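Local coordinates for signal recognition particle 54 kDa protein (PDB 7EPK) that is the SRP54 subunit of an archaeal signal recognition particle, a multidomain protein that joins a P-loop GTPase domain to a helical signal peptide binding domain, at residues R327-Y330 / R331-A335. Numbering follows the deposited sequence.
Sequences RTIY and RQLRA
Gln332 N gives its hydrogen to Thr328 O over 2.8 Å. Leu333 N binds Ile329 O at the same separation, while the bonds from Arg331 N to Arg327 O (3.0 Å) and from Arg334 N to Tyr330 O (3.1 Å) are slightly longer. Four successive i to i+4 bonds of this kind hold one helix turn on the next and fix where the side chains emerge. Ile329 and Leu333 run side by side in the same direction, and Ile329 CG2 meets Leu333 CD1 at 3.8 Å. The first torsion of Ile329 (chi1 -59°) turns CG2 away from its own amide nitrogen and toward the following turn. The pair packs against two neighbouring helices, Ile329 touching Leu413 and Tyr417 of helix 409-423, and Leu333 touching Met370 and Trp373 of helix 367-379. Polar ends are held by the same surroundings: Gln332 NE2 is hydrogen-bonded to Tyr416 OH, and Tyr330 OH to Glu378 OE1. Arg331 CG stands beside its backbone N (chi1 -77°), which sends the extended chain back past Arg327 O, 3.3 Å from CG. A turn at chi4 (95°) then brings Arg331 NH2 to 3.7 Å from Arg327 CB. The two positive ends lie near each other without touching, Arg327 NE and Arg331 NH1 being 5.6 Å apart. Arg331 also lies against Glu311 and Arg314 of helix 293-320, whereas Arg327 and Arg334 are exposed. Buried Ile329, Leu333 and Gln332 set against these exposed arginines mark a broadly amphipathic helix, here helix 326-337 in the helical signal peptide binding domain of SRP54.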
# COMPACT_ATOMS: atom_id res chain seq x y z
N ARG A 327 -32.29 10.27 -7.41
CA ARG A 327 -30.99 9.63 -7.73
C ARG A 327 -30.01 10.71 -8.17
O ARG A 327 -28.83 10.61 -7.79
CB ARG A 327 -31.14 8.52 -8.77
CG ARG A 327 -31.66 7.23 -8.16
CD ARG A 327 -32.14 6.18 -9.16
NE ARG A 327 -32.51 4.98 -8.44
CZ ARG A 327 -32.77 3.82 -9.03
NH1 ARG A 327 -33.06 2.77 -8.29
NH2 ARG A 327 -32.73 3.72 -10.35
N THR A 328 -30.50 11.72 -8.90
CA THR A 328 -29.70 12.89 -9.34
C THR A 328 -29.24 13.64 -8.10
O THR A 328 -28.03 13.83 -7.95
CB THR A 328 -30.52 13.82 -10.24
OG1 THR A 328 -30.82 13.10 -11.44
CG2 THR A 328 -29.81 15.11 -10.56
N ILE A 329 -30.19 13.99 -7.23
CA ILE A 329 -29.95 14.74 -5.96
C ILE A 329 -29.01 13.92 -5.06
O ILE A 329 -28.06 14.49 -4.48
CB ILE A 329 -31.27 15.08 -5.24
CG1 ILE A 329 -32.18 15.93 -6.12
CG2 ILE A 329 -30.99 15.74 -3.90
CD1 ILE A 329 -33.45 16.38 -5.44
N TYR A 330 -29.25 12.62 -4.94
CA TYR A 330 -28.38 11.74 -4.12
C TYR A 330 -26.94 11.80 -4.62
O TYR A 330 -26.04 11.86 -3.78
CB TYR A 330 -28.89 10.31 -4.14
CG TYR A 330 -28.11 9.42 -3.21
CD1 TYR A 330 -28.46 9.32 -1.88
CD2 TYR A 330 -27.00 8.73 -3.64
CE1 TYR A 330 -27.77 8.50 -1.01
CE2 TYR A 330 -26.29 7.91 -2.78
CZ TYR A 330 -26.67 7.79 -1.46
OH TYR A 330 -25.99 6.98 -0.60
N ARG A 331 -26.73 11.75 -5.95
CA ARG A 331 -25.39 11.74 -6.58
C ARG A 331 -24.79 13.14 -6.43
O ARG A 331 -23.56 13.24 -6.20
CB ARG A 331 -25.46 11.35 -8.06
CG ARG A 331 -25.63 9.85 -8.30
CD ARG A 331 -25.46 9.47 -9.76
NE ARG A 331 -26.04 8.16 -10.04
CZ ARG A 331 -27.27 7.94 -10.50
NH1 ARG A 331 -27.70 6.71 -10.69
NH2 ARG A 331 -28.06 8.96 -10.79
N GLN A 332 -25.64 14.16 -6.59
CA GLN A 332 -25.30 15.60 -6.43
C GLN A 332 -24.77 15.83 -5.01
O GLN A 332 -23.70 16.42 -4.90
CB GLN A 332 -26.53 16.46 -6.71
CG GLN A 332 -26.24 17.96 -6.68
CD GLN A 332 -27.51 18.75 -6.90
OE1 GLN A 332 -28.17 18.61 -7.92
NE2 GLN A 332 -27.86 19.54 -5.89
N LEU A 333 -25.48 15.37 -3.98
CA LEU A 333 -25.09 15.59 -2.56
C LEU A 333 -23.77 14.87 -2.30
O LEU A 333 -22.83 15.54 -1.82
CB LEU A 333 -26.20 15.09 -1.62
CG LEU A 333 -27.54 15.82 -1.76
CD1 LEU A 333 -28.66 15.07 -1.03
CD2 LEU A 333 -27.44 17.24 -1.26
N ARG A 334 -23.70 13.56 -2.61
CA ARG A 334 -22.45 12.76 -2.46
C ARG A 334 -21.28 13.57 -3.02
O ARG A 334 -20.30 13.75 -2.30
CB ARG A 334 -22.53 11.42 -3.18
CG ARG A 334 -21.25 10.60 -3.05
CD ARG A 334 -21.34 9.21 -3.68
NE ARG A 334 -20.17 8.91 -4.51
CZ ARG A 334 -19.85 9.54 -5.65
NH1 ARG A 334 -20.60 10.52 -6.13
NH2 ARG A 334 -18.76 9.17 -6.30
N ALA A 335 -21.42 14.06 -4.25
CA ALA A 335 -20.40 14.84 -4.99
C ALA A 335 -20.02 16.10 -4.19
O ALA A 335 -18.81 16.33 -3.97
CB ALA A 335 -20.90 15.17 -6.38